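PDB 1TWY: ABC transporter, periplasmic substrate-binding protein from Vibrio cholerae O1 biovar eltor, which probably serves as the periplasmic phosphate receptor of an ABC transporter, capturing the anion and handing it to the membrane permease. Local coordinates for residues 60-73 / 81-95. Residues are numbered along the deposited sequence; the frame is centred on the assembly and turned at random.
Sequences VQGVGSTAGISLLK and MTSRYLTESEAQNTL. With PO4 (phosphate ion), chain I.
I69 points from helix 65-73 toward segment 81-95, its CD1 lying 3.8 Å from T82 CG2 and 3.9 Å from L86 CD1. The same methyl lies against the carboxylate of E90, and the I69 and E90 side chains cross at about a right angle, an example of how apolar packing and a salt bridge can share one interface. One turn on, L72 CD2 meets L95 CD1, while M81, a selenomethionine, sends its CE back to V60 CG1.

Around this centre the polar groups hold one another in place. R84 grips E90 end-on, NH1 to OE1 and NH2 to OE2; the first bond is almost straight (178°) and uses the syn lone pair of OE1; the same oxygen takes the T87 amide from above the carboxylate plane. With CG wedged between backbone N and carbonyl carbon (chi1 58°) and the chain then extended to NE, the guanidinium comes beside the helix, where NH2 gives a bond to T66 OG1 at 3.0 Å, close to its plane. A water joins that hydroxyl to R84 NE. At the far end, the extended K73 meets Q92 from the opposite direction, its CD and CE against the amide, and its NZ donates to E90 O at 2.8 Å from above the carbonyl plane; Q92 OE1 itself bonds to Y244.

At the helix N-terminus, S65 OG accepts from S83 N (3.0 Å) and donates to phosphate O4 at 2.7 Å, and S65 N binds the same oxygen. S83 OG holds O1, and S35, T36 and S37 complete this hydroxyl-rich site, consistent with phosphate reception. The contact belongs to a beta-alpha-beta crossover, in which helix 65-73 links strands 57-62 and 79-82, both parallel to strand 29-34: V60 and M81 pack against helix 36-52, while L72, T82 and L86 rest on strand 236-243.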
# COMPACT_ATOMS: atom_id res chain seq x y z
N VAL A 60 -12.64 13.36 5.83
CA VAL A 60 -11.75 12.27 5.56
C VAL A 60 -10.74 12.33 6.67
O VAL A 60 -9.99 13.29 6.76
CB VAL A 60 -11.08 12.39 4.15
CG1 VAL A 60 -10.12 11.19 3.87
CG2 VAL A 60 -12.12 12.47 3.09
N GLN A 61 -10.62 11.27 7.43
CA GLN A 61 -9.80 11.26 8.61
C GLN A 61 -8.72 10.25 8.47
O GLN A 61 -8.94 9.07 8.65
CB GLN A 61 -10.63 10.90 9.86
CG GLN A 61 -11.74 11.84 10.16
CD GLN A 61 -12.51 11.56 11.47
OE1 GLN A 61 -13.06 12.52 12.06
NE2 GLN A 61 -12.48 10.34 11.97
N GLY A 62 -7.50 10.72 8.27
CA GLY A 62 -6.41 9.80 8.06
C GLY A 62 -5.76 9.52 9.38
O GLY A 62 -4.93 10.34 9.92
N VAL A 63 -6.12 8.37 9.98
CA VAL A 63 -5.63 7.92 11.30
C VAL A 63 -5.05 6.54 11.31
O VAL A 63 -4.78 5.99 12.43
CB VAL A 63 -6.76 7.95 12.33
CG1 VAL A 63 -7.08 9.41 12.64
CG2 VAL A 63 -8.03 7.22 11.84
N GLY A 64 -4.91 5.92 10.14
CA GLY A 64 -4.41 4.59 10.02
C GLY A 64 -5.52 3.53 10.02
O GLY A 64 -6.58 3.82 10.58
N SER A 65 -5.27 2.38 9.38
CA SER A 65 -6.31 1.35 9.07
C SER A 65 -6.94 0.87 10.39
O SER A 65 -8.09 0.79 10.56
CB SER A 65 -5.69 0.22 8.35
OG SER A 65 -5.27 0.60 7.01
N THR A 66 -6.11 0.62 11.37
CA THR A 66 -6.59 0.08 12.63
C THR A 66 -7.51 1.03 13.44
O THR A 66 -8.56 0.58 13.86
CB THR A 66 -5.32 -0.36 13.42
OG1 THR A 66 -4.59 -1.39 12.77
CG2 THR A 66 -5.66 -0.91 14.86
N ALA A 67 -7.16 2.33 13.56
CA ALA A 67 -7.98 3.32 14.25
C ALA A 67 -9.27 3.48 13.47
O ALA A 67 -10.31 3.67 14.03
CB ALA A 67 -7.23 4.61 14.41
N GLY A 68 -9.18 3.45 12.13
CA GLY A 68 -10.37 3.55 11.33
C GLY A 68 -11.39 2.46 11.64
O GLY A 68 -12.56 2.85 11.77
N ILE A 69 -10.97 1.22 11.66
CA ILE A 69 -11.83 0.09 12.01
C ILE A 69 -12.45 0.37 13.38
O ILE A 69 -13.65 0.21 13.54
CB ILE A 69 -11.05 -1.18 12.02
CG1 ILE A 69 -10.60 -1.57 10.57
CG2 ILE A 69 -11.86 -2.28 12.66
CD1 ILE A 69 -9.50 -2.55 10.49
N SER A 70 -11.65 0.77 14.35
CA SER A 70 -12.17 1.02 15.70
C SER A 70 -13.20 2.12 15.73
O SER A 70 -14.24 1.98 16.39
CB SER A 70 -11.02 1.42 16.61
OG SER A 70 -11.52 1.67 17.94
N LEU A 71 -12.94 3.23 15.03
CA LEU A 71 -13.87 4.32 14.96
C LEU A 71 -15.21 3.94 14.35
O LEU A 71 -16.24 4.44 14.73
CB LEU A 71 -13.23 5.53 14.27
CG LEU A 71 -12.07 6.23 15.02
CD1 LEU A 71 -11.30 7.22 14.03
CD2 LEU A 71 -12.60 7.00 16.11
N LEU A 72 -15.17 3.14 13.31
CA LEU A 72 -16.41 2.63 12.69
C LEU A 72 -17.16 1.70 13.65
O LEU A 72 -18.40 1.83 13.74
CB LEU A 72 -16.10 1.88 11.40
CG LEU A 72 -17.29 1.30 10.67
CD1 LEU A 72 -18.22 2.30 10.16
CD2 LEU A 72 -16.78 0.38 9.52
N LYS A 73 -16.42 0.84 14.36
CA LYS A 73 -17.07 -0.15 15.29
C LYS A 73 -17.64 0.57 16.50
O LYS A 73 -18.69 0.14 17.04
CB LYS A 73 -16.18 -1.26 15.68
CG LYS A 73 -15.94 -2.30 14.61
CD LYS A 73 -15.08 -3.42 15.12
CE LYS A 73 -14.76 -4.39 14.01
NZ LYS A 73 -14.10 -5.62 14.57
N MSE A 81 -11.75 3.08 6.03
CA MSE A 81 -10.97 2.75 4.90
C MSE A 81 -9.67 2.05 5.44
O MSE A 81 -9.14 2.47 6.47
CB MSE A 81 -10.69 3.99 4.02
CG MSE A 81 -10.02 5.02 4.67
SE MSE A 81 -10.22 6.76 3.56
CE MSE A 81 -9.75 7.62 5.22
N THR A 82 -9.26 0.99 4.79
CA THR A 82 -8.04 0.28 5.18
C THR A 82 -7.19 0.06 3.96
O THR A 82 -7.64 0.04 2.87
CB THR A 82 -8.28 -1.10 5.84
OG1 THR A 82 -8.77 -2.08 4.89
CG2 THR A 82 -9.26 -1.02 7.00
N SER A 83 -5.89 -0.13 4.19
CA SER A 83 -4.96 -0.57 3.18
C SER A 83 -4.44 -1.99 3.35
O SER A 83 -3.32 -2.36 2.90
CB SER A 83 -3.86 0.46 3.13
OG SER A 83 -3.25 0.53 4.45
N ARG A 84 -5.21 -2.83 4.00
CA ARG A 84 -4.92 -4.22 4.29
C ARG A 84 -6.19 -4.95 4.51
O ARG A 84 -7.22 -4.33 4.78
CB ARG A 84 -4.08 -4.40 5.54
CG ARG A 84 -4.74 -3.82 6.75
CD ARG A 84 -3.96 -4.12 8.01
NE ARG A 84 -4.50 -3.53 9.24
CZ ARG A 84 -5.49 -4.06 9.95
NH1 ARG A 84 -6.14 -5.10 9.51
NH2 ARG A 84 -5.90 -3.46 11.09
N TYR A 85 -6.18 -6.26 4.29
CA TYR A 85 -7.33 -7.07 4.65
C TYR A 85 -7.48 -7.10 6.18
O TYR A 85 -6.54 -6.82 6.95
CB TYR A 85 -7.18 -8.48 4.06
CG TYR A 85 -7.19 -8.49 2.55
CD1 TYR A 85 -8.36 -8.31 1.87
CD2 TYR A 85 -6.02 -8.79 1.77
CE1 TYR A 85 -8.38 -8.34 0.53
CE2 TYR A 85 -6.11 -8.79 0.39
CZ TYR A 85 -7.30 -8.52 -0.20
OH TYR A 85 -7.48 -8.50 -1.59
N LEU A 86 -8.69 -7.39 6.60
CA LEU A 86 -9.06 -7.44 8.01
C LEU A 86 -8.61 -8.82 8.51
O LEU A 86 -8.52 -9.81 7.75
CB LEU A 86 -10.58 -7.32 8.13
CG LEU A 86 -11.14 -5.98 8.60
CD1 LEU A 86 -10.71 -4.95 7.71
CD2 LEU A 86 -12.69 -6.08 8.68
N THR A 87 -8.29 -8.86 9.78
CA THR A 87 -8.01 -10.16 10.46
C THR A 87 -9.31 -10.89 10.81
O THR A 87 -10.46 -10.36 10.71
CB THR A 87 -7.13 -9.91 11.74
OG1 THR A 87 -7.82 -9.07 12.68
CG2 THR A 87 -5.86 -9.10 11.36
N GLU A 88 -9.12 -12.13 11.22
CA GLU A 88 -10.16 -12.94 11.80
C GLU A 88 -10.90 -12.17 12.86
O GLU A 88 -12.12 -12.06 12.81
CB GLU A 88 -9.52 -14.19 12.43
CG GLU A 88 -9.19 -15.29 11.42
CD GLU A 88 -10.45 -15.98 10.88
OE1 GLU A 88 -11.57 -15.63 11.35
OE2 GLU A 88 -10.30 -16.86 9.99
N SER A 89 -10.15 -11.58 13.81
CA SER A 89 -10.74 -10.88 14.97
C SER A 89 -11.46 -9.58 14.63
O SER A 89 -12.29 -9.08 15.41
CB SER A 89 -9.63 -10.67 16.06
OG SER A 89 -9.51 -9.31 16.47
N GLU A 90 -11.13 -9.01 13.46
CA GLU A 90 -11.71 -7.72 13.07
C GLU A 90 -13.01 -7.93 12.30
O GLU A 90 -13.85 -7.04 12.22
CB GLU A 90 -10.72 -6.96 12.16
CG GLU A 90 -9.72 -6.09 12.93
CD GLU A 90 -8.44 -5.73 12.16
OE1 GLU A 90 -8.26 -6.17 10.99
OE2 GLU A 90 -7.60 -5.06 12.76
N ALA A 91 -13.12 -9.09 11.69
CA ALA A 91 -14.26 -9.47 10.89
C ALA A 91 -15.46 -9.48 11.77
O ALA A 91 -15.37 -9.78 12.96
CB ALA A 91 -14.06 -10.85 10.27
N GLN A 92 -16.52 -8.90 11.28
CA GLN A 92 -17.82 -8.87 11.99
C GLN A 92 -18.89 -9.23 11.01
O GLN A 92 -18.85 -8.90 9.83
CB GLN A 92 -18.18 -7.49 12.53
CG GLN A 92 -17.48 -7.00 13.71
CD GLN A 92 -18.14 -5.66 14.15
OE1 GLN A 92 -18.66 -4.87 13.31
NE2 GLN A 92 -18.10 -5.41 15.45
N ASN A 93 -19.88 -9.98 11.47
CA ASN A 93 -20.79 -10.58 10.52
C ASN A 93 -21.59 -9.54 9.68
O ASN A 93 -21.89 -9.78 8.50
CB ASN A 93 -21.74 -11.58 11.24
CG ASN A 93 -21.10 -12.99 11.46
OD1 ASN A 93 -21.63 -13.82 12.24
ND2 ASN A 93 -20.00 -13.27 10.74
N THR A 94 -21.91 -8.39 10.27
CA THR A 94 -22.71 -7.34 9.61
C THR A 94 -21.87 -6.19 8.96
O THR A 94 -22.44 -5.23 8.48
CB THR A 94 -23.67 -6.68 10.55
OG1 THR A 94 -22.99 -6.06 11.66
CG2 THR A 94 -24.70 -7.73 11.14
N LEU A 95 -20.57 -6.30 9.14
CA LEU A 95 -19.63 -5.41 8.49
C LEU A 95 -19.58 -5.81 7.06
O LEU A 95 -19.40 -6.97 6.78
CB LEU A 95 -18.27 -5.63 9.12
CG LEU A 95 -17.25 -4.53 8.87
CD1 LEU A 95 -17.86 -3.17 8.94
CD2 LEU A 95 -16.14 -4.68 9.92
P PO4 I . -2.28 3.08 6.70
O1 PO4 I . -2.60 3.06 5.20
O2 PO4 I . -0.72 2.65 6.88
O3 PO4 I . -2.48 4.51 7.33
O4 PO4 I . -3.03 2.07 7.55
O HOH W 1 -2.83 -1.54 10.39